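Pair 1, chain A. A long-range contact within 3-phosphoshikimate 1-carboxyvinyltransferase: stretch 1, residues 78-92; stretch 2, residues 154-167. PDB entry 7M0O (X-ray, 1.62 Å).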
# COMPACT_ATOMS: atom_id res chain seq x y z
N GLY A 78 14.77 -5.42 -1.17
CA GLY A 78 13.49 -4.87 -1.55
C GLY A 78 12.68 -5.79 -2.44
O GLY A 78 13.14 -6.17 -3.52
N ALA A 79 11.48 -6.16 -2.00
CA ALA A 79 10.67 -7.11 -2.76
C ALA A 79 10.22 -6.50 -4.08
O ALA A 79 10.21 -7.19 -5.11
CB ALA A 79 9.47 -7.56 -1.94
N THR A 80 9.84 -5.22 -4.08
CA THR A 80 9.41 -4.57 -5.31
C THR A 80 10.55 -4.54 -6.33
O THR A 80 10.36 -4.86 -7.51
CB THR A 80 8.93 -3.15 -5.02
OG1 THR A 80 7.65 -3.19 -4.38
CG2 THR A 80 8.81 -2.37 -6.32
N THR A 81 11.74 -4.12 -5.89
CA THR A 81 12.90 -4.09 -6.77
C THR A 81 13.17 -5.48 -7.36
O THR A 81 13.46 -5.61 -8.56
CB THR A 81 14.12 -3.60 -5.99
OG1 THR A 81 13.81 -2.35 -5.32
CG2 THR A 81 15.32 -3.41 -6.90
N ALA A 82 13.07 -6.52 -6.53
CA ALA A 82 13.40 -7.88 -6.95
C ALA A 82 12.42 -8.45 -7.96
O ALA A 82 12.79 -9.37 -8.71
CB ALA A 82 13.46 -8.81 -5.73
N ARG A 83 11.19 -7.94 -8.02
CA ARG A 83 10.21 -8.42 -8.99
C ARG A 83 10.03 -7.47 -10.16
O ARG A 83 9.95 -7.92 -11.31
CB ARG A 83 8.86 -8.66 -8.32
CG ARG A 83 8.94 -9.72 -7.24
CD ARG A 83 7.95 -9.42 -6.11
NE ARG A 83 7.97 -10.47 -5.10
CZ ARG A 83 7.22 -10.46 -4.00
NH1 ARG A 83 6.38 -9.45 -3.77
NH2 ARG A 83 7.30 -11.46 -3.14
N PHE A 84 9.99 -6.16 -9.92
CA PHE A 84 9.71 -5.21 -10.99
C PHE A 84 10.91 -4.96 -11.90
O PHE A 84 10.74 -4.78 -13.10
CB PHE A 84 9.23 -3.87 -10.42
CG PHE A 84 7.81 -3.88 -9.94
CD1 PHE A 84 7.05 -5.05 -9.93
CD2 PHE A 84 7.21 -2.70 -9.51
CE1 PHE A 84 5.75 -5.04 -9.49
CE2 PHE A 84 5.90 -2.68 -9.05
CZ PHE A 84 5.16 -3.85 -9.05
N LEU A 85 12.12 -4.88 -11.35
CA LEU A 85 13.27 -4.65 -12.22
C LEU A 85 13.50 -5.78 -13.22
O LEU A 85 13.76 -5.48 -14.40
CB LEU A 85 14.53 -4.38 -11.38
CG LEU A 85 14.65 -2.97 -10.82
CD1 LEU A 85 16.07 -2.71 -10.34
CD2 LEU A 85 14.24 -1.90 -11.83
N PRO A 86 13.45 -7.06 -12.85
CA PRO A 86 13.55 -8.11 -13.89
C PRO A 86 12.46 -8.02 -14.93
O PRO A 86 12.70 -8.35 -16.10
CB PRO A 86 13.46 -9.41 -13.09
CG PRO A 86 13.99 -9.03 -11.72
CD PRO A 86 13.45 -7.64 -11.49
N THR A 87 11.27 -7.60 -14.52
CA THR A 87 10.16 -7.45 -15.47
C THR A 87 10.45 -6.35 -16.49
O THR A 87 10.28 -6.54 -17.70
CB THR A 87 8.87 -7.15 -14.71
OG1 THR A 87 8.56 -8.21 -13.81
CG2 THR A 87 7.69 -6.94 -15.70
N LEU A 88 10.83 -5.16 -16.01
CA LEU A 88 11.24 -4.08 -16.90
C LEU A 88 12.36 -4.51 -17.84
O LEU A 88 12.33 -4.22 -19.04
CB LEU A 88 11.73 -2.89 -16.08
CG LEU A 88 10.67 -1.94 -15.56
CD1 LEU A 88 11.30 -1.06 -14.46
CD2 LEU A 88 10.14 -1.08 -16.72
N ALA A 89 13.37 -5.18 -17.30
CA ALA A 89 14.49 -5.60 -18.14
C ALA A 89 14.04 -6.61 -19.18
O ALA A 89 14.51 -6.57 -20.33
CB ALA A 89 15.61 -6.17 -17.27
N ALA A 90 13.14 -7.53 -18.81
CA ALA A 90 12.69 -8.55 -19.75
C ALA A 90 12.04 -7.95 -20.98
O ALA A 90 12.08 -8.54 -22.07
CB ALA A 90 11.70 -9.50 -19.07
N ALA A 91 11.42 -6.78 -20.83
CA ALA A 91 10.81 -6.12 -21.98
C ALA A 91 11.83 -5.40 -22.86
O ALA A 91 11.47 -4.98 -23.96
CB ALA A 91 9.75 -5.12 -21.53
N GLY A 92 13.06 -5.25 -22.39
CA GLY A 92 14.13 -4.59 -23.12
C GLY A 92 15.02 -5.57 -23.86
O GLY A 92 14.61 -6.67 -24.22
N SER A 154 -0.12 -10.41 -4.53
CA SER A 154 -0.73 -9.55 -5.53
C SER A 154 0.29 -8.92 -6.47
O SER A 154 -0.10 -8.41 -7.53
CB SER A 154 -1.55 -8.45 -4.84
OG SER A 154 -0.84 -7.89 -3.75
N GLN A 155 1.58 -8.93 -6.11
CA GLN A 155 2.58 -8.23 -6.91
C GLN A 155 2.84 -8.92 -8.25
O GLN A 155 3.33 -8.25 -9.17
CB GLN A 155 3.89 -8.09 -6.14
CG GLN A 155 4.02 -6.75 -5.42
CD GLN A 155 5.34 -6.59 -4.69
OE1 GLN A 155 6.39 -6.46 -5.31
NE2 GLN A 155 5.29 -6.62 -3.36
N TYR A 156 2.54 -10.22 -8.38
CA TYR A 156 2.84 -10.92 -9.63
C TYR A 156 1.85 -10.55 -10.72
O TYR A 156 2.24 -10.30 -11.87
CB TYR A 156 2.83 -12.44 -9.42
CG TYR A 156 3.80 -12.92 -8.36
CD1 TYR A 156 5.05 -12.32 -8.22
CD2 TYR A 156 3.45 -13.93 -7.47
CE1 TYR A 156 5.94 -12.73 -7.24
CE2 TYR A 156 4.34 -14.35 -6.48
CZ TYR A 156 5.58 -13.74 -6.38
OH TYR A 156 6.46 -14.14 -5.40
N LEU A 157 0.55 -10.51 -10.40
CA LEU A 157 -0.42 -10.04 -11.38
C LEU A 157 -0.13 -8.60 -11.77
O LEU A 157 -0.19 -8.24 -12.96
CB LEU A 157 -1.84 -10.21 -10.84
CG LEU A 157 -2.91 -9.61 -11.75
CD1 LEU A 157 -2.87 -10.23 -13.16
CD2 LEU A 157 -4.31 -9.75 -11.14
N THR A 158 0.22 -7.77 -10.79
CA THR A 158 0.43 -6.35 -11.08
C THR A 158 1.66 -6.14 -11.96
O THR A 158 1.64 -5.31 -12.88
CB THR A 158 0.52 -5.58 -9.76
OG1 THR A 158 -0.82 -5.36 -9.28
CG2 THR A 158 1.24 -4.26 -9.91
N ALA A 159 2.72 -6.92 -11.74
CA ALA A 159 3.88 -6.89 -12.63
C ALA A 159 3.50 -7.24 -14.08
O ALA A 159 3.94 -6.56 -15.02
CB ALA A 159 4.97 -7.84 -12.11
N LEU A 160 2.68 -8.28 -14.27
CA LEU A 160 2.26 -8.65 -15.63
C LEU A 160 1.37 -7.59 -16.25
O LEU A 160 1.51 -7.27 -17.44
CB LEU A 160 1.54 -10.00 -15.61
CG LEU A 160 2.43 -11.23 -15.40
CD1 LEU A 160 1.59 -12.49 -15.37
CD2 LEU A 160 3.53 -11.31 -16.49
N LEU A 161 0.42 -7.03 -15.48
CA LEU A 161 -0.38 -5.93 -15.99
C LEU A 161 0.50 -4.76 -16.43
O LEU A 161 0.34 -4.21 -17.53
CB LEU A 161 -1.39 -5.46 -14.94
CG LEU A 161 -2.55 -6.42 -14.63
CD1 LEU A 161 -3.15 -6.07 -13.26
CD2 LEU A 161 -3.61 -6.32 -15.72
N LEU A 162 1.47 -4.39 -15.59
CA LEU A 162 2.33 -3.27 -15.92
C LEU A 162 3.19 -3.56 -17.14
O LEU A 162 3.48 -2.65 -17.93
CB LEU A 162 3.20 -2.92 -14.71
CG LEU A 162 2.43 -2.27 -13.54
CD1 LEU A 162 3.30 -2.18 -12.30
CD2 LEU A 162 1.90 -0.92 -13.91
N LEU A 163 3.56 -4.83 -17.33
CA LEU A 163 4.36 -5.22 -18.50
C LEU A 163 3.58 -5.09 -19.81
O LEU A 163 4.18 -4.79 -20.86
CB LEU A 163 4.85 -6.67 -18.31
CG LEU A 163 5.51 -7.39 -19.49
CD1 LEU A 163 6.87 -6.82 -19.77
CD2 LEU A 163 5.62 -8.88 -19.23
N GLY A 164 2.27 -5.32 -19.78
CA GLY A 164 1.47 -5.45 -20.98
C GLY A 164 1.72 -4.45 -22.09
O GLY A 164 1.93 -4.84 -23.25
N PRO A 165 1.68 -3.14 -21.80
CA PRO A 165 1.86 -2.15 -22.87
C PRO A 165 3.27 -2.09 -23.42
O PRO A 165 3.47 -1.46 -24.47
CB PRO A 165 1.46 -0.82 -22.19
CG PRO A 165 0.63 -1.24 -20.96
CD PRO A 165 1.30 -2.51 -20.52
N LEU A 166 4.25 -2.70 -22.76
CA LEU A 166 5.60 -2.80 -23.31
C LEU A 166 5.75 -3.95 -24.29
O LEU A 166 6.76 -4.01 -24.99
CB LEU A 166 6.64 -2.95 -22.20
CG LEU A 166 6.42 -1.98 -21.04
CD1 LEU A 166 7.49 -2.17 -19.96
CD2 LEU A 166 6.43 -0.55 -21.54
N THR A 167 4.79 -4.87 -24.33
CA THR A 167 4.87 -6.01 -25.24
C THR A 167 4.48 -5.57 -26.65
O THR A 167 3.88 -4.52 -26.87
CB THR A 167 3.97 -7.14 -24.77
OG1 THR A 167 2.60 -6.79 -25.01
CG2 THR A 167 4.18 -7.41 -23.28
O HOH W 1 9.01 -5.73 -25.36

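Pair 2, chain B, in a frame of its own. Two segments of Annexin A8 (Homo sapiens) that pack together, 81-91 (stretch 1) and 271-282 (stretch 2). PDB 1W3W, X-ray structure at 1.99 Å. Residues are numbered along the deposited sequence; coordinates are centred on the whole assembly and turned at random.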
# COMPACT_ATOMS: atom_id res chain seq x y z
N GLY B 81 -9.77 4.09 -19.11
CA GLY B 81 -10.44 4.35 -17.85
C GLY B 81 -9.91 3.55 -16.68
O GLY B 81 -8.74 3.15 -16.67
N LYS B 82 -10.79 3.30 -15.72
CA LYS B 82 -10.44 2.60 -14.50
C LYS B 82 -10.00 1.18 -14.80
O LYS B 82 -9.08 0.68 -14.19
CB LYS B 82 -11.60 2.63 -13.50
CG LYS B 82 -11.90 4.04 -12.97
CD LYS B 82 -13.19 4.07 -12.14
CE LYS B 82 -14.04 5.31 -12.40
NZ LYS B 82 -14.24 6.08 -11.13
N PHE B 83 -10.65 0.55 -15.78
CA PHE B 83 -10.32 -0.79 -16.20
C PHE B 83 -8.87 -0.86 -16.65
O PHE B 83 -8.15 -1.76 -16.28
CB PHE B 83 -11.25 -1.25 -17.31
CG PHE B 83 -11.01 -2.67 -17.76
CD1 PHE B 83 -11.11 -3.72 -16.87
CD2 PHE B 83 -10.72 -2.95 -19.09
CE1 PHE B 83 -10.91 -5.01 -17.29
CE2 PHE B 83 -10.52 -4.26 -19.51
CZ PHE B 83 -10.61 -5.28 -18.61
N GLU B 84 -8.44 0.10 -17.46
CA GLU B 84 -7.04 0.19 -17.86
C GLU B 84 -6.08 0.37 -16.67
O GLU B 84 -5.02 -0.24 -16.63
CB GLU B 84 -6.83 1.34 -18.85
CG GLU B 84 -5.42 1.43 -19.39
CD GLU B 84 -4.55 2.48 -18.73
OE1 GLU B 84 -3.37 2.57 -19.12
OE2 GLU B 84 -5.02 3.21 -17.83
N ARG B 85 -6.44 1.22 -15.72
CA ARG B 85 -5.55 1.48 -14.59
C ARG B 85 -5.32 0.20 -13.79
O ARG B 85 -4.21 -0.07 -13.36
CB ARG B 85 -6.10 2.55 -13.67
CG ARG B 85 -5.80 3.98 -14.10
CD ARG B 85 -5.73 4.97 -12.92
NE ARG B 85 -7.05 5.43 -12.51
CZ ARG B 85 -7.34 6.00 -11.33
NH1 ARG B 85 -6.41 6.18 -10.39
NH2 ARG B 85 -8.59 6.37 -11.09
N LEU B 86 -6.38 -0.56 -13.58
CA LEU B 86 -6.31 -1.81 -12.82
C LEU B 86 -5.50 -2.87 -13.54
O LEU B 86 -4.65 -3.53 -12.93
CB LEU B 86 -7.71 -2.34 -12.53
CG LEU B 86 -7.78 -3.71 -11.85
CD1 LEU B 86 -7.14 -3.69 -10.44
CD2 LEU B 86 -9.21 -4.13 -11.78
N ILE B 87 -5.78 -3.07 -14.82
CA ILE B 87 -5.11 -4.11 -15.59
C ILE B 87 -3.63 -3.80 -15.69
O ILE B 87 -2.80 -4.70 -15.56
CB ILE B 87 -5.76 -4.27 -17.00
CG1 ILE B 87 -7.20 -4.80 -16.88
CG2 ILE B 87 -4.97 -5.19 -17.88
CD1 ILE B 87 -7.32 -6.21 -16.35
N VAL B 88 -3.28 -2.53 -15.90
CA VAL B 88 -1.87 -2.16 -16.04
C VAL B 88 -1.16 -2.33 -14.71
O VAL B 88 -0.01 -2.77 -14.67
CB VAL B 88 -1.71 -0.70 -16.56
CG1 VAL B 88 -0.31 -0.20 -16.36
CG2 VAL B 88 -2.07 -0.65 -18.04
N ALA B 89 -1.84 -1.99 -13.61
CA ALA B 89 -1.31 -2.20 -12.27
C ALA B 89 -0.93 -3.66 -12.03
O ALA B 89 0.11 -3.94 -11.45
CB ALA B 89 -2.31 -1.73 -11.21
N LEU B 90 -1.75 -4.59 -12.51
CA LEU B 90 -1.49 -6.02 -12.36
C LEU B 90 -0.23 -6.48 -13.07
O LEU B 90 0.36 -7.48 -12.70
CB LEU B 90 -2.69 -6.84 -12.90
CG LEU B 90 -3.94 -6.77 -12.03
CD1 LEU B 90 -5.13 -7.41 -12.76
CD2 LEU B 90 -3.70 -7.46 -10.70
N MET B 91 0.17 -5.74 -14.09
CA MET B 91 1.34 -6.07 -14.92
C MET B 91 2.68 -5.66 -14.33
O MET B 91 3.72 -6.14 -14.78
CB MET B 91 1.20 -5.46 -16.31
CG MET B 91 0.09 -6.05 -17.16
SD MET B 91 0.11 -7.87 -17.29
CE MET B 91 1.68 -8.14 -17.91
N THR B 271 -15.58 7.35 -5.07
CA THR B 271 -14.64 6.28 -4.75
C THR B 271 -13.24 6.79 -4.94
O THR B 271 -12.95 7.48 -5.93
CB THR B 271 -14.88 5.07 -5.68
OG1 THR B 271 -16.22 4.60 -5.52
CG2 THR B 271 -14.03 3.88 -5.28
N ARG B 272 -12.35 6.50 -4.01
CA ARG B 272 -10.94 6.72 -4.26
C ARG B 272 -10.36 5.49 -4.95
O ARG B 272 -9.81 4.60 -4.30
CB ARG B 272 -10.15 7.06 -3.00
CG ARG B 272 -8.65 7.41 -3.29
CD ARG B 272 -8.44 8.42 -4.46
NE ARG B 272 -7.18 8.28 -5.22
CZ ARG B 272 -7.08 8.34 -6.56
NH1 ARG B 272 -8.15 8.48 -7.34
NH2 ARG B 272 -5.88 8.23 -7.14
N ASP B 273 -10.49 5.47 -6.28
CA ASP B 273 -10.18 4.30 -7.07
C ASP B 273 -8.70 3.97 -7.04
O ASP B 273 -8.34 2.82 -7.05
CB ASP B 273 -10.66 4.46 -8.51
CG ASP B 273 -12.15 4.50 -8.60
OD1 ASP B 273 -12.81 3.47 -8.37
OD2 ASP B 273 -12.74 5.55 -8.88
N GLY B 274 -7.84 4.99 -7.02
CA GLY B 274 -6.40 4.78 -6.92
C GLY B 274 -6.03 3.94 -5.70
O GLY B 274 -5.23 3.00 -5.80
N THR B 275 -6.64 4.26 -4.57
CA THR B 275 -6.41 3.57 -3.31
C THR B 275 -6.99 2.16 -3.29
O THR B 275 -6.36 1.24 -2.75
CB THR B 275 -7.02 4.41 -2.17
OG1 THR B 275 -6.30 5.63 -2.10
CG2 THR B 275 -6.78 3.77 -0.82
N LEU B 276 -8.18 2.00 -3.85
CA LEU B 276 -8.79 0.69 -4.01
C LEU B 276 -7.92 -0.23 -4.87
O LEU B 276 -7.61 -1.35 -4.49
CB LEU B 276 -10.17 0.87 -4.65
CG LEU B 276 -11.09 -0.33 -4.84
CD1 LEU B 276 -11.42 -1.03 -3.54
CD2 LEU B 276 -12.37 0.17 -5.50
N ILE B 277 -7.51 0.25 -6.04
CA ILE B 277 -6.68 -0.53 -6.95
C ILE B 277 -5.37 -0.93 -6.30
O ILE B 277 -5.01 -2.10 -6.29
CB ILE B 277 -6.44 0.28 -8.25
CG1 ILE B 277 -7.73 0.31 -9.09
CG2 ILE B 277 -5.25 -0.30 -9.02
CD1 ILE B 277 -7.74 1.34 -10.21
N ARG B 278 -4.66 0.04 -5.74
CA ARG B 278 -3.31 -0.18 -5.22
C ARG B 278 -3.28 -1.20 -4.09
O ARG B 278 -2.42 -2.07 -4.05
CB ARG B 278 -2.71 1.14 -4.74
CG ARG B 278 -1.26 1.04 -4.28
CD ARG B 278 -0.65 2.39 -3.89
NE ARG B 278 -1.50 3.07 -2.91
CZ ARG B 278 -2.32 4.09 -3.16
NH1 ARG B 278 -2.42 4.62 -4.36
NH2 ARG B 278 -3.06 4.58 -2.19
N ASN B 279 -4.24 -1.10 -3.18
CA ASN B 279 -4.27 -2.00 -2.05
C ASN B 279 -4.70 -3.41 -2.40
O ASN B 279 -4.13 -4.37 -1.89
CB ASN B 279 -5.09 -1.38 -0.92
CG ASN B 279 -4.35 -0.25 -0.27
OD1 ASN B 279 -4.58 0.93 -0.56
ND2 ASN B 279 -3.41 -0.61 0.57
N ILE B 280 -5.68 -3.54 -3.30
CA ILE B 280 -6.10 -4.87 -3.75
C ILE B 280 -4.97 -5.53 -4.55
O ILE B 280 -4.65 -6.69 -4.32
CB ILE B 280 -7.43 -4.82 -4.54
CG1 ILE B 280 -8.58 -4.61 -3.55
CG2 ILE B 280 -7.64 -6.10 -5.35
CD1 ILE B 280 -9.93 -4.57 -4.15
N VAL B 281 -4.38 -4.78 -5.47
CA VAL B 281 -3.35 -5.33 -6.32
C VAL B 281 -2.10 -5.71 -5.53
O VAL B 281 -1.60 -6.82 -5.69
CB VAL B 281 -3.00 -4.37 -7.47
CG1 VAL B 281 -1.73 -4.83 -8.18
CG2 VAL B 281 -4.17 -4.29 -8.46
N SER B 282 -1.61 -4.80 -4.69
CA SER B 282 -0.33 -5.00 -3.98
C SER B 282 -0.44 -6.03 -2.85
O SER B 282 0.55 -6.67 -2.51
CB SER B 282 0.25 -3.66 -3.49
OG SER B 282 -0.47 -3.09 -2.42

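In both pairs two helices run side by side in roughly the same direction. The angle between their N-to-C directions is 29° in pair 1 and 30° in pair 2, and the signed crossing angles are -29° and -30°. The axes approach to 10.2 Å in pair 1 and 9.9 Å in pair 2. Superposing the backbones of 14 central residues gives an RMSD of 0.7 Å. A:Thr81 to A:Ala89 then match B:Phe83 to B:Met91, and A:Ser154 to A:Leu163 match B:Arg272 to B:Val281.

The centre of the contact lies at equivalent places. In pair 1 the CA atoms of A:Phe84 and A:Ala159 are 6.3 Å apart. In pair 2 the CA atoms of the matching B:Leu86 and B:Ile277 are 6.0 Å apart. The bulk is distributed differently. Pair 1 sets a large ring against a small methyl: A:Phe84 CE1 lies 3.9 Å from A:Ala159 CB. The ring is a knob in a hole formed by A:Gln155, A:Thr158, A:Ala159 and A:Leu162. Its CZ reaches A:Leu162 CD1 at 4.1 Å. Pair 2 has a smaller leucine on the first helix and a branched isoleucine on the second. B:Leu86 CD1 lies 4.1 Å from B:Ile277 CG2 and 3.6 Å from B:Val281 CG2.

One turn on, A:Thr87 matches B:Ala89. Both point toward the partner helix. A:Thr87 CG2 packs 3.9 Å from A:Leu163 CB, while A:Thr87 OG1 donates a hydrogen bond to A:Arg83 O at 2.9 Å. The hydroxyl is thus satisfied within its own helix. The side chain of B:Ala89 has no polar group to satisfy, and its CB meets B:Ile277 CG2 at 3.9 Å.

A:Pro86 and B:Val88 also match; neither touches the other stretch. The proline nitrogen has no bond to the preceding turn, and the first helix of pair 1 is kinked there. The two backbones still superpose closely.

The N-terminal ends differ in their polar chemistry. A:Arg83 matches B:Arg85, and A:Gln155 matches B:Asp273. In pair 1, A:Arg83 NH1 is 3.1 Å from A:Gln155 NE2, but both are donors and no hydrogen bond forms. The guanidinium has A:Tyr156 CE1 over one face. In pair 2 the position of A:Tyr156 is B:Gly274, and B:Arg85 NH1 passes 3.7 Å from B:Gly274 CA. The aspartate is engaged by a different residue: B:Lys82 NZ donates to B:Asp273 OD2 at 2.8 Å, a hydrogen bond within a salt bridge. No hydrogen bond joins the stretches directly in pair 1.

At the other end, A:Leu163 matches B:Val281 more loosely, with CA atoms 1.6 Å apart after superposition. In pair 1, A:Leu163 CD1 packs 3.8 Å from A:Ala91 CB. In pair 2, B:Val281 CG2 lies 3.9 Å from B:Leu90 CD2. In pair 1 a water O lies 2.9 Å from A:Ala91 O and 2.9 Å from A:Leu166 O, and so lies between the two stretches.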